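Local coordinates for glutaredoxin related protein (PDB 4MNN) that probably catalyses thiol-disulfide exchange as an atypical protein disulfide oxidoreductase of the glutaredoxin family, built on the thioredoxin fold, at residues 5-10 / 34-39; 28-33 / 64-69; 68-73 / 105-110; 86-91 / 125-130. All blocks are in the same frame, centred on the assembly; numbering follows the deposited sequence.

Interaction 1: residues 5-10 / 34-39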
loop_
_atom_site.group_PDB
_atom_site.type_symbol
_atom_site.label_atom_id
_atom_site.label_comp_id
_atom_site.label_asym_id
_atom_site.label_seq_id
_atom_site.Cartn_x
_atom_site.Cartn_y
_atom_site.Cartn_z
ATOM N N TYR A 5 -4.645 10.063 17.311
ATOM C CA TYR A 5 -5.448 9.068 18.021
ATOM C C TYR A 5 -5.661 7.815 17.204
ATOM O O TYR A 5 -5.465 6.707 17.711
ATOM C CB TYR A 5 -6.811 9.644 18.445
ATOM C CG TYR A 5 -7.638 8.679 19.279
ATOM C CD1 TYR A 5 -7.107 8.082 20.427
ATOM C CD2 TYR A 5 -8.947 8.362 18.918
ATOM C CE1 TYR A 5 -7.881 7.186 21.203
ATOM C CE2 TYR A 5 -9.719 7.479 19.673
ATOM C CZ TYR A 5 -9.181 6.899 20.812
ATOM O OH TYR A 5 -9.964 6.046 21.562
ATOM N N VAL A 6 -6.044 7.974 15.940
ATOM C CA VAL A 6 -6.283 6.794 15.128
ATOM C C VAL A 6 -5.000 5.985 14.916
ATOM O O VAL A 6 -5.025 4.746 14.893
ATOM C CB VAL A 6 -6.927 7.146 13.768
ATOM C CG1 VAL A 6 -5.931 7.830 12.853
ATOM C CG2 VAL A 6 -7.479 5.877 13.125
ATOM N N ILE A 7 -3.871 6.663 14.806
ATOM C CA ILE A 7 -2.621 5.912 14.616
ATOM C C ILE A 7 -2.366 5.090 15.865
ATOM O O ILE A 7 -2.016 3.910 15.787
ATOM C CB ILE A 7 -1.449 6.869 14.368
ATOM C CG1 ILE A 7 -1.663 7.549 13.009
ATOM C CG2 ILE A 7 -0.070 6.093 14.457
ATOM C CD1 ILE A 7 -0.693 8.729 12.742
ATOM N N LYS A 8 -2.570 5.697 17.032
ATOM C CA LYS A 8 -2.355 4.957 18.268
ATOM C C LYS A 8 -3.306 3.775 18.391
ATOM O O LYS A 8 -2.915 2.655 18.766
ATOM C CB LYS A 8 -2.549 5.865 19.486
ATOM C CG LYS A 8 -2.276 5.143 20.818
ATOM C CD LYS A 8 -2.479 6.046 22.030
ATOM C CE LYS A 8 -1.926 5.367 23.295
ATOM N NZ LYS A 8 -1.602 6.332 24.400
ATOM N N GLU A 9 -4.577 4.025 18.113
ATOM C CA GLU A 9 -5.553 2.976 18.273
ATOM C C GLU A 9 -5.281 1.772 17.399
ATOM O O GLU A 9 -5.539 0.628 17.805
ATOM C CB GLU A 9 -6.949 3.529 18.040
ATOM C CG GLU A 9 -7.411 4.407 19.209
ATOM C CD GLU A 9 -7.479 3.640 20.521
ATOM O OE1 GLU A 9 -6.799 4.040 21.491
ATOM O OE2 GLU A 9 -8.210 2.628 20.579
ATOM N N TYR A 10 -4.729 2.017 16.221
ATOM C CA TYR A 10 -4.421 0.905 15.336
ATOM C C TYR A 10 -3.074 0.278 15.593
ATOM O O TYR A 10 -2.939 -0.932 15.532
ATOM C CB TYR A 10 -4.438 1.347 13.870
ATOM C CG TYR A 10 -5.813 1.343 13.261
ATOM C CD1 TYR A 10 -6.711 2.363 13.524
ATOM C CD2 TYR A 10 -6.237 0.274 12.450
ATOM C CE1 TYR A 10 -8.008 2.335 13.008
ATOM C CE2 TYR A 10 -7.528 0.239 11.929
ATOM C CZ TYR A 10 -8.408 1.273 12.215
ATOM O OH TYR A 10 -9.695 1.233 11.714
ATOM N N LYS A 34 6.497 6.398 14.392
ATOM C CA LYS A 34 7.707 5.975 15.054
ATOM C C LYS A 34 7.466 5.641 16.529
ATOM O O LYS A 34 8.215 4.875 17.141
ATOM C CB LYS A 34 8.755 7.092 14.900
ATOM C CG LYS A 34 10.129 6.618 14.547
ATOM C CD LYS A 34 11.050 7.794 14.326
ATOM C CE LYS A 34 12.507 7.371 14.458
ATOM N NZ LYS A 34 12.822 6.281 13.496
ATOM N N ASN A 35 6.385 6.181 17.093
ATOM C CA ASN A 35 6.087 5.923 18.492
ATOM C C ASN A 35 5.657 4.484 18.635
ATOM O O ASN A 35 5.739 3.921 19.720
ATOM C CB ASN A 35 4.966 6.850 19.023
ATOM C CG ASN A 35 5.265 8.326 18.821
ATOM O OD1 ASN A 35 6.393 8.790 19.012
ATOM N ND2 ASN A 35 4.247 9.081 18.442
ATOM N N TYR A 36 5.241 3.856 17.528
ATOM C CA TYR A 36 4.749 2.480 17.563
ATOM C C TYR A 36 5.445 1.422 16.741
ATOM O O TYR A 36 5.392 0.249 17.099
ATOM C CB TYR A 36 3.248 2.430 17.181
ATOM C CG TYR A 36 2.442 3.487 17.876
ATOM C CD1 TYR A 36 2.124 4.675 17.241
ATOM C CD2 TYR A 36 2.127 3.361 19.226
ATOM C CE1 TYR A 36 1.531 5.717 17.927
ATOM C CE2 TYR A 36 1.534 4.392 19.924
ATOM C CZ TYR A 36 1.243 5.568 19.281
ATOM O OH TYR A 36 0.692 6.615 19.991
ATOM N N VAL A 37 6.045 1.797 15.611
ATOM C CA VAL A 37 6.724 0.823 14.748
ATOM C C VAL A 37 8.058 1.400 14.293
ATOM O O VAL A 37 8.306 2.590 14.468
ATOM C CB VAL A 37 5.908 0.463 13.485
ATOM C CG1 VAL A 37 4.577 -0.199 13.879
ATOM C CG2 VAL A 37 5.649 1.765 12.622
ATOM N N ASN A 38 8.913 0.569 13.708
ATOM C CA ASN A 38 10.202 1.091 13.252
ATOM C C ASN A 38 9.938 1.886 12.002
ATOM O O ASN A 38 9.226 1.410 11.112
ATOM C CB ASN A 38 11.150 -0.064 12.907
ATOM C CG ASN A 38 11.410 -0.982 14.111
ATOM O OD1 ASN A 38 11.672 -0.510 15.206
ATOM N ND2 ASN A 38 11.355 -2.284 13.896
ATOM N N VAL A 39 10.511 3.084 11.934
ATOM C CA VAL A 39 10.372 3.927 10.749
ATOM C C VAL A 39 11.778 4.322 10.254
ATOM O O VAL A 39 12.567 4.857 11.019
ATOM C CB VAL A 39 9.583 5.227 11.066
ATOM C CG1 VAL A 39 9.486 6.099 9.817
ATOM C CG2 VAL A 39 8.163 4.883 11.567
#

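Interaction 2: residues 28-33 / 64-69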
loop_
_atom_site.group_PDB
_atom_site.type_symbol
_atom_site.label_atom_id
_atom_site.label_comp_id
_atom_site.label_asym_id
_atom_site.label_seq_id
_atom_site.Cartn_x
_atom_site.Cartn_y
_atom_site.Cartn_z
ATOM N N SER A 28 6.322 14.530 8.490
ATOM C CA SER A 28 5.458 14.993 9.568
ATOM C C SER A 28 4.363 14.020 9.921
ATOM O O SER A 28 3.828 14.064 11.031
ATOM C CB SER A 28 4.896 16.389 9.245
ATOM O OG SER A 28 4.160 16.353 8.052
ATOM N N LEU A 29 4.032 13.121 8.996
ATOM C CA LEU A 29 3.016 12.114 9.272
ATOM C C LEU A 29 3.656 10.914 9.983
ATOM O O LEU A 29 3.220 10.483 11.074
ATOM C CB LEU A 29 2.346 11.629 7.975
ATOM C CG LEU A 29 1.428 10.392 8.162
ATOM C CD1 LEU A 29 0.132 10.792 8.907
ATOM C CD2 LEU A 29 1.054 9.822 6.765
ATOM N N PHE A 30 4.711 10.390 9.373
ATOM C CA PHE A 30 5.353 9.206 9.907
ATOM C C PHE A 30 6.143 9.351 11.199
ATOM O O PHE A 30 6.426 8.351 11.867
ATOM C CB PHE A 30 6.186 8.601 8.790
ATOM C CG PHE A 30 5.348 7.973 7.734
ATOM C CD1 PHE A 30 5.290 8.509 6.455
ATOM C CD2 PHE A 30 4.532 6.868 8.057
ATOM C CE1 PHE A 30 4.404 7.964 5.473
ATOM C CE2 PHE A 30 3.668 6.333 7.104
ATOM C CZ PHE A 30 3.598 6.874 5.823
ATOM N N HIS A 31 6.494 10.583 11.563
ATOM C CA HIS A 31 7.206 10.828 12.831
ATOM C C HIS A 31 6.325 10.238 13.970
ATOM O O HIS A 31 6.829 9.642 14.921
ATOM C CB HIS A 31 7.404 12.340 13.019
ATOM C CG HIS A 31 8.129 12.724 14.277
ATOM N ND1 HIS A 31 7.494 12.865 15.484
ATOM C CD2 HIS A 31 9.440 13.005 14.504
ATOM C CE1 HIS A 31 8.371 13.210 16.413
ATOM N NE2 HIS A 31 9.561 13.299 15.841
ATOM N N GLU A 32 5.011 10.389 13.850
ATOM C CA GLU A 32 4.083 9.847 14.859
ATOM C C GLU A 32 4.077 8.303 14.856
ATOM O O GLU A 32 3.947 7.669 15.912
ATOM C CB GLU A 32 2.652 10.353 14.578
ATOM C CG GLU A 32 1.618 10.076 15.682
ATOM C CD GLU A 32 1.977 10.753 17.002
ATOM O OE1 GLU A 32 2.852 11.638 16.997
ATOM O OE2 GLU A 32 1.379 10.406 18.048
ATOM N N PHE A 33 4.222 7.696 13.679
ATOM C CA PHE A 33 4.235 6.219 13.575
ATOM C C PHE A 33 5.417 5.637 14.342
ATOM O O PHE A 33 5.376 4.519 14.843
ATOM C CB PHE A 33 4.366 5.786 12.103
ATOM C CG PHE A 33 3.099 5.888 11.309
ATOM C CD1 PHE A 33 2.489 7.118 11.066
ATOM C CD2 PHE A 33 2.515 4.744 10.788
ATOM C CE1 PHE A 33 1.334 7.212 10.314
ATOM C CE2 PHE A 33 1.326 4.833 10.015
ATOM C CZ PHE A 33 0.742 6.067 9.784
ATOM N N GLY A 64 3.261 7.993 -3.062
ATOM C CA GLY A 64 2.455 9.136 -2.677
ATOM C C GLY A 64 2.413 9.046 -1.168
ATOM O O GLY A 64 3.302 8.408 -0.574
ATOM N N ILE A 65 1.399 9.635 -0.540
ATOM C CA ILE A 65 1.278 9.544 0.926
ATOM C C ILE A 65 -0.133 9.031 1.165
ATOM O O ILE A 65 -1.114 9.622 0.720
ATOM C CB ILE A 65 1.494 10.925 1.616
ATOM C CG1 ILE A 65 2.903 11.444 1.275
ATOM C CG2 ILE A 65 1.293 10.785 3.128
ATOM C CD1 ILE A 65 3.190 12.847 1.826
ATOM N N PRO A 66 -0.263 7.904 1.879
ATOM C CA PRO A 66 -1.603 7.366 2.100
ATOM C C PRO A 66 -2.503 8.072 3.102
ATOM O O PRO A 66 -2.843 7.496 4.130
ATOM C CB PRO A 66 -1.319 5.918 2.491
ATOM C CG PRO A 66 -0.066 6.034 3.276
ATOM C CD PRO A 66 0.773 7.038 2.473
ATOM N N ILE A 67 -2.903 9.304 2.800
ATOM C CA ILE A 67 -3.796 10.032 3.705
ATOM C C ILE A 67 -5.228 10.055 3.166
ATOM O O ILE A 67 -5.544 9.299 2.246
ATOM C CB ILE A 67 -3.291 11.475 3.976
ATOM C CG1 ILE A 67 -2.664 12.072 2.715
ATOM C CG2 ILE A 67 -2.225 11.438 5.111
ATOM C CD1 ILE A 67 -3.578 12.161 1.526
ATOM N N ALA A 68 -6.085 10.908 3.736
ATOM C CA ALA A 68 -7.498 10.970 3.322
ATOM C C ALA A 68 -8.113 9.572 3.397
ATOM O O ALA A 68 -7.854 8.849 4.366
ATOM C CB ALA A 68 -7.650 11.563 1.909
ATOM N N ASN A 69 -8.898 9.150 2.407
ATOM C CA ASN A 69 -9.517 7.824 2.540
ATOM C C ASN A 69 -8.593 6.600 2.358
ATOM O O ASN A 69 -9.031 5.441 2.502
ATOM C CB ASN A 69 -10.814 7.730 1.680
ATOM C CG ASN A 69 -10.562 7.538 0.186
ATOM O OD1 ASN A 69 -11.515 7.433 -0.609
ATOM N ND2 ASN A 69 -9.308 7.504 -0.205
#

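Interaction 3: residues 68-73 / 105-110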
loop_
_atom_site.group_PDB
_atom_site.type_symbol
_atom_site.label_atom_id
_atom_site.label_comp_id
_atom_site.label_asym_id
_atom_site.label_seq_id
_atom_site.Cartn_x
_atom_site.Cartn_y
_atom_site.Cartn_z
ATOM N N ALA A 68 -6.085 10.908 3.736
ATOM C CA ALA A 68 -7.498 10.970 3.322
ATOM C C ALA A 68 -8.113 9.572 3.397
ATOM O O ALA A 68 -7.854 8.849 4.366
ATOM C CB ALA A 68 -7.650 11.563 1.909
ATOM N N ASN A 69 -8.898 9.150 2.407
ATOM C CA ASN A 69 -9.517 7.824 2.540
ATOM C C ASN A 69 -8.593 6.600 2.358
ATOM O O ASN A 69 -9.031 5.441 2.502
ATOM C CB ASN A 69 -10.814 7.730 1.680
ATOM C CG ASN A 69 -10.562 7.538 0.186
ATOM O OD1 ASN A 69 -11.515 7.433 -0.609
ATOM N ND2 ASN A 69 -9.308 7.504 -0.205
ATOM N N GLU A 70 -7.314 6.851 2.077
ATOM C CA GLU A 70 -6.346 5.750 1.938
ATOM C C GLU A 70 -5.661 5.455 3.277
ATOM O O GLU A 70 -4.978 4.435 3.450
ATOM C CB GLU A 70 -5.283 6.095 0.876
ATOM C CG GLU A 70 -5.851 6.132 -0.551
ATOM C CD GLU A 70 -6.387 4.765 -1.033
ATOM O OE1 GLU A 70 -5.943 3.710 -0.535
ATOM O OE2 GLU A 70 -7.248 4.733 -1.957
ATOM N N LEU A 71 -5.849 6.326 4.260
ATOM C CA LEU A 71 -5.187 6.070 5.535
ATOM C C LEU A 71 -5.753 4.846 6.274
ATOM O O LEU A 71 -4.997 4.064 6.853
ATOM C CB LEU A 71 -5.284 7.303 6.461
ATOM C CG LEU A 71 -4.616 7.094 7.837
ATOM C CD1 LEU A 71 -3.106 6.899 7.660
ATOM C CD2 LEU A 71 -4.868 8.315 8.730
ATOM N N TRP A 72 -7.072 4.692 6.273
ATOM C CA TRP A 72 -7.682 3.593 6.993
ATOM C C TRP A 72 -7.197 2.241 6.465
ATOM O O TRP A 72 -6.790 1.368 7.260
ATOM C CB TRP A 72 -9.206 3.747 6.930
ATOM C CG TRP A 72 -9.980 2.600 7.509
ATOM C CD1 TRP A 72 -9.793 1.999 8.729
ATOM C CD2 TRP A 72 -11.068 1.916 6.884
ATOM N NE1 TRP A 72 -10.705 0.974 8.896
ATOM C CE2 TRP A 72 -11.500 0.903 7.778
ATOM C CE3 TRP A 72 -11.730 2.062 5.652
ATOM C CZ2 TRP A 72 -12.553 0.034 7.478
ATOM C CZ3 TRP A 72 -12.783 1.192 5.355
ATOM C CH2 TRP A 72 -13.181 0.195 6.271
ATOM N N PRO A 73 -7.250 2.030 5.132
ATOM C CA PRO A 73 -6.787 0.760 4.558
ATOM C C PRO A 73 -5.298 0.561 4.858
ATOM O O PRO A 73 -4.856 -0.539 5.128
ATOM C CB PRO A 73 -7.012 0.928 3.062
ATOM C CG PRO A 73 -8.077 1.927 2.967
ATOM C CD PRO A 73 -7.907 2.871 4.116
ATOM N N LEU A 105 -1.559 -0.587 -8.816
ATOM C CA LEU A 105 -2.878 -0.015 -8.583
ATOM C C LEU A 105 -2.752 1.504 -8.586
ATOM O O LEU A 105 -1.931 2.042 -7.858
ATOM C CB LEU A 105 -3.418 -0.457 -7.211
ATOM C CG LEU A 105 -4.698 0.297 -6.797
ATOM C CD1 LEU A 105 -5.832 -0.065 -7.750
ATOM C CD2 LEU A 105 -5.117 -0.057 -5.338
ATOM N N PHE A 106 -3.526 2.176 -9.429
ATOM C CA PHE A 106 -3.559 3.625 -9.452
ATOM C C PHE A 106 -4.791 4.091 -8.701
ATOM O O PHE A 106 -5.886 3.579 -8.920
ATOM C CB PHE A 106 -3.593 4.134 -10.895
ATOM C CG PHE A 106 -2.285 3.867 -11.627
ATOM C CD1 PHE A 106 -1.295 4.837 -11.667
ATOM C CD2 PHE A 106 -2.009 2.605 -12.141
ATOM C CE1 PHE A 106 -0.047 4.557 -12.200
ATOM C CE2 PHE A 106 -0.757 2.302 -12.680
ATOM C CZ PHE A 106 0.222 3.290 -12.704
ATOM N N VAL A 107 -4.595 5.077 -7.829
ATOM C CA VAL A 107 -5.682 5.659 -7.056
ATOM C C VAL A 107 -5.517 7.181 -7.000
ATOM O O VAL A 107 -4.531 7.732 -7.500
ATOM C CB VAL A 107 -5.642 5.170 -5.556
ATOM C CG1 VAL A 107 -5.677 3.637 -5.474
ATOM C CG2 VAL A 107 -4.357 5.707 -4.852
ATOM N N THR A 108 -6.519 7.844 -6.423
ATOM C CA THR A 108 -6.456 9.277 -6.106
ATOM C C THR A 108 -7.264 9.406 -4.811
ATOM O O THR A 108 -8.023 8.503 -4.468
ATOM C CB THR A 108 -7.084 10.199 -7.188
ATOM O OG1 THR A 108 -8.505 9.964 -7.272
ATOM C CG2 THR A 108 -6.437 9.916 -8.529
ATOM N N PRO A 109 -7.078 10.503 -4.053
ATOM C CA PRO A 109 -7.809 10.722 -2.798
ATOM C C PRO A 109 -9.320 10.798 -3.035
ATOM O O PRO A 109 -10.100 10.182 -2.309
ATOM C CB PRO A 109 -7.241 12.049 -2.296
ATOM C CG PRO A 109 -5.816 11.967 -2.712
ATOM C CD PRO A 109 -5.931 11.424 -4.154
ATOM N N ASP A 110 -9.733 11.543 -4.064
ATOM C CA ASP A 110 -11.160 11.679 -4.372
ATOM C C ASP A 110 -11.577 10.441 -5.134
ATOM O O ASP A 110 -11.817 10.492 -6.348
ATOM C CB ASP A 110 -11.404 12.919 -5.240
ATOM C CG ASP A 110 -12.890 13.212 -5.450
ATOM O OD1 ASP A 110 -13.196 14.027 -6.346
ATOM O OD2 ASP A 110 -13.755 12.643 -4.728
HETATM O O HOH W 1 -10.038 10.699 0.287
HETATM O O HOH W 2 -8.558 6.856 -2.519
#

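Interaction 4: residues 86-91 / 125-130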
loop_
_atom_site.group_PDB
_atom_site.type_symbol
_atom_site.label_atom_id
_atom_site.label_comp_id
_atom_site.label_asym_id
_atom_site.label_seq_id
_atom_site.Cartn_x
_atom_site.Cartn_y
_atom_site.Cartn_z
ATOM N N VAL A 86 -5.186 -12.674 7.416
ATOM C CA VAL A 86 -5.811 -12.214 6.183
ATOM C C VAL A 86 -7.316 -12.466 6.335
ATOM O O VAL A 86 -7.731 -13.452 6.953
ATOM C CB VAL A 86 -5.210 -12.977 4.977
ATOM C CG1 VAL A 86 -6.242 -13.147 3.876
ATOM C CG2 VAL A 86 -3.973 -12.194 4.445
ATOM N N ASN A 87 -8.138 -11.577 5.798
ATOM C CA ASN A 87 -9.571 -11.770 5.930
ATOM C C ASN A 87 -10.298 -12.149 4.631
ATOM O O ASN A 87 -11.526 -12.222 4.607
ATOM C CB ASN A 87 -10.198 -10.535 6.590
ATOM C CG ASN A 87 -9.717 -10.354 8.044
ATOM O OD1 ASN A 87 -9.941 -11.229 8.899
ATOM N ND2 ASN A 87 -9.040 -9.236 8.323
ATOM N N LEU A 88 -9.550 -12.387 3.555
ATOM C CA LEU A 88 -10.181 -12.809 2.303
ATOM C C LEU A 88 -10.662 -14.260 2.536
ATOM O O LEU A 88 -10.073 -14.994 3.339
ATOM C CB LEU A 88 -9.161 -12.761 1.159
ATOM C CG LEU A 88 -8.616 -11.362 0.865
ATOM C CD1 LEU A 88 -7.659 -11.429 -0.288
ATOM C CD2 LEU A 88 -9.744 -10.428 0.532
ATOM N N ASP A 89 -11.717 -14.688 1.848
ATOM C CA ASP A 89 -12.220 -16.053 2.054
ATOM C C ASP A 89 -11.303 -17.081 1.374
ATOM O O ASP A 89 -10.444 -16.711 0.571
ATOM C CB ASP A 89 -13.668 -16.179 1.540
ATOM C CG ASP A 89 -13.773 -16.065 0.025
ATOM O OD1 ASP A 89 -14.534 -15.185 -0.433
ATOM O OD2 ASP A 89 -13.108 -16.847 -0.714
ATOM N N GLU A 90 -11.493 -18.358 1.688
ATOM C CA GLU A 90 -10.642 -19.420 1.151
ATOM C C GLU A 90 -10.560 -19.493 -0.371
ATOM O O GLU A 90 -9.517 -19.820 -0.906
ATOM C CB GLU A 90 -11.094 -20.783 1.685
ATOM C CG GLU A 90 -11.300 -20.822 3.190
ATOM C CD GLU A 90 -11.658 -22.226 3.723
ATOM O OE1 GLU A 90 -12.001 -22.328 4.923
ATOM O OE2 GLU A 90 -11.588 -23.219 2.964
ATOM N N ARG A 91 -11.646 -19.209 -1.066
ATOM C CA ARG A 91 -11.611 -19.279 -2.518
ATOM C C ARG A 91 -10.762 -18.153 -3.071
ATOM O O ARG A 91 -9.949 -18.387 -3.954
ATOM C CB ARG A 91 -13.008 -19.212 -3.123
ATOM C CG ARG A 91 -13.907 -20.384 -2.783
ATOM C CD ARG A 91 -14.903 -19.950 -1.717
ATOM N NE ARG A 91 -14.767 -20.822 -0.582
ATOM C CZ ARG A 91 -15.222 -20.561 0.628
ATOM N NH1 ARG A 91 -15.848 -19.427 0.877
ATOM N NH2 ARG A 91 -15.061 -21.463 1.571
ATOM N N SER A 125 -0.955 -9.169 -1.411
ATOM C CA SER A 125 0.514 -9.072 -1.264
ATOM C C SER A 125 1.012 -9.864 -0.050
ATOM O O SER A 125 2.163 -10.312 -0.012
ATOM C CB SER A 125 0.960 -7.591 -1.150
ATOM O OG SER A 125 0.759 -7.026 0.147
ATOM N N GLN A 126 0.133 -10.033 0.933
ATOM C CA GLN A 126 0.449 -10.818 2.142
ATOM C C GLN A 126 0.491 -12.311 1.844
ATOM O O GLN A 126 1.361 -13.041 2.350
ATOM C CB GLN A 126 -0.644 -10.627 3.180
ATOM C CG GLN A 126 -0.349 -9.714 4.302
ATOM C CD GLN A 126 -1.525 -9.663 5.271
ATOM O OE1 GLN A 126 -2.465 -8.917 5.069
ATOM N NE2 GLN A 126 -1.485 -10.487 6.294
ATOM N N ILE A 127 -0.488 -12.767 1.058
ATOM C CA ILE A 127 -0.652 -14.171 0.697
ATOM C C ILE A 127 0.302 -14.663 -0.357
ATOM O O ILE A 127 0.657 -15.834 -0.372
ATOM C CB ILE A 127 -2.051 -14.442 0.061
ATOM C CG1 ILE A 127 -3.171 -14.032 0.997
ATOM C CG2 ILE A 127 -2.185 -15.907 -0.314
ATOM C CD1 ILE A 127 -4.478 -13.953 0.274
ATOM N N ASN A 128 0.722 -13.768 -1.237
ATOM C CA ASN A 128 1.507 -14.186 -2.390
ATOM C C ASN A 128 2.795 -13.395 -2.598
ATOM O O ASN A 128 2.772 -12.260 -3.083
ATOM C CB ASN A 128 0.549 -14.062 -3.610
ATOM C CG ASN A 128 1.154 -14.535 -4.915
ATOM O OD1 ASN A 128 0.451 -14.634 -5.935
ATOM N ND2 ASN A 128 2.417 -14.829 -4.907
ATOM N N GLU A 129 3.920 -14.012 -2.235
ATOM C CA GLU A 129 5.220 -13.371 -2.382
ATOM C C GLU A 129 5.671 -13.254 -3.821
ATOM O O GLU A 129 6.675 -12.586 -4.104
ATOM C CB GLU A 129 6.285 -14.163 -1.621
ATOM C CG GLU A 129 5.983 -14.355 -0.174
ATOM C CD GLU A 129 7.008 -15.247 0.486
ATOM O OE1 GLU A 129 8.212 -14.873 0.454
ATOM O OE2 GLU A 129 6.606 -16.310 1.022
ATOM N N ASN A 130 4.955 -13.915 -4.734
ATOM C CA ASN A 130 5.331 -13.891 -6.148
ATOM C C ASN A 130 4.726 -12.680 -6.856
ATOM O O ASN A 130 4.943 -12.483 -8.058
ATOM C CB ASN A 130 4.846 -15.174 -6.831
ATOM C CG ASN A 130 5.463 -16.426 -6.230
ATOM O OD1 ASN A 130 4.759 -17.399 -5.921
ATOM N ND2 ASN A 130 6.770 -16.414 -6.067
#

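Interaction 1: residues 5-10 / 34-39
K8, on helix 4-11, and Y36, on the loop running into strand 38-41, mark the closest backbone approach here, their CA atoms 7.6 Å apart. No hydrogen bond joins the two segments, so this corner of the N-terminal thioredoxin-like unit illustrates how one aromatic ring can bridge a helix and a loop that share no backbone bonding. The Y36 side chain sets out toward the helix, and its CG stands anti to its carbonyl carbon (chi1 -46°), which sends the ring across to I7 and K8. The I7 and Y36 side chains cross at about a right angle, and I7 CG2 comes obliquely to the ring, 3.8 Å from Y36 CD1. Beside it, K8 CA makes an off-centre CH-pi contact, 4.2 Å from the centroid of the Y36 ring and 29° off its normal. On the other side of the ring plane, N35 CB lies toward the rim. Cutting Y36 to an alanine would probably open a gap between helix and loop and leave I7 CG2 and the root of K8 without the ring. Farther out, I7 also packs on F33 of helix 27-33, while backbone bonding between N38 and I21 ties the second segment to the sheet. K8 is extended beyond CG and leads its amine away; it is the aliphatic root that touches, K8 CB and K8 CG each lying 3.4 Å from Y36 OH.

Interaction 2: residues 28-33 / 64-69
L29 reaches from helix 27-33 to the loop that follows strand 57-63, and a single methyl of it touches two isoleucines: L29 CD2 lies 3.8 Å from I65 CG2 and 4.0 Å from I67 CG2. The contact joins a helix of the N-terminal thioredoxin-like unit to an inverse gamma turn centred on P66, a worked case of a tight turn offering alternate residues to one partner. L29 and I65 run past each other in opposite directions, whereas I67 lies obliquely to the leucine. L29 CG is anti to the backbone N (chi1 170°), and CD2 is thereby placed both toward the loop and 4.0 Å above one face of the F30 ring, near its rim. Alongside, F30 approaches with the edge of its ring, F30 CZ being 4.4 Å from P66 CD near the ring plane. A second shell backs these groups. F33 lies beneath F30, which lays CD2 over a face of the F33 ring. Beyond the two segments, F74 of helix 71-83 packs against F30 and P66 alike, Y3 against L29 and I67, and P48 against I65. The turn itself is closed by the bond from I67 N to I65 O, 2.8 Å long.

Interaction 3: residues 68-73 / 105-110
E70 brings its carboxylate up to V107 from the opposite direction, OE2 resting 4.0 Å from both CB and CG1 of the valine. The glutamate is bent at chi2 (-63°), and its side chain also touches Y62 and C114, the latter a cysteine of the thioredoxin-type CxxC pair that is seen as the C111-C114 disulfide. V107, at the end of strand 101-107, packs on C114 and Y62 as well. The contact therefore sits next to the disulfide of the second thioredoxin unit and links it to the 3-10 turn leading into helix 71-83 of the first. Nearer the surface, A68 CB faces P109 CB at 4.3 Å, where the two backbones are closest. Two waters supply the polar connection. One accepts from N69 N and donates to P109 O, at 2.9 and 2.6 Å; the other donates to both E70 OE2 and T108 O, each at 2.6 Å. P115 of helix 114-127 also touches N69. The chemistry is that of a partly solvated seam: a buried carboxylate oxygen lies against valine carbons but accepts a hydrogen bond from a water, and backbone groups of the two units are joined through solvent.

Interaction 4: residues 86-91 / 125-130
V86 opens the contact by laying CG2 against the amide of Q126, 3.5 Å from NE2 and 3.6 Å from CD. The same methyl meets I127 CG1 at 4.0 Å, while the other branch, V86 CG1, approaches I127 CD1; valine and isoleucine cross at about a right angle. Two residues on, L88 comes obliquely to the same isoleucine, its CD1 4.1 Å from I127 CD1. I127 CG1 is anti to its carbonyl carbon (chi1 -58°), which carries CD1 out to both partners. L88 also packs on F120 and Q123, earlier turns of helix 114-127, so the linker between helices 71-83 and 90-96 is seated on the last turns of a thioredoxin-fold helix. D89 then serves as the N-cap of helix 90-96: its OD2 accepts a weak bond from R91 N at 2.8 Å, bent to 117° at the hydrogen, and another from E92 N. On the opposing helix, R57 donates to the carbonyl oxygens of S125 and Q126. The contact thus rests on van der Waals packing, with no hydrogen bond between the segments: the methyl V86 CG2 lies against an amide whose NE2 bonds instead to V85 O, just ahead of the valine.

Overall arrangement
Following the chain from the N terminus, interaction 1 closes a loop that takes in strand 19-24 and helix 27-33, returning just before strand 38-41. Interaction 2 starts within that loop and ends beyond it, so the two cross; they touch where I7 meets F33. A68 and N69 belong both to 64-69 and to 68-73, and interaction 3 therefore begins where interaction 2 ends, leading from the N-terminal thioredoxin-like unit to strand 101-107 of the second. Interaction 4 crosses interaction 3 in turn, tying the linker before helix 90-96 to the end of helix 114-127. It stands apart in space, its centre about 25 Å from that of interaction 2.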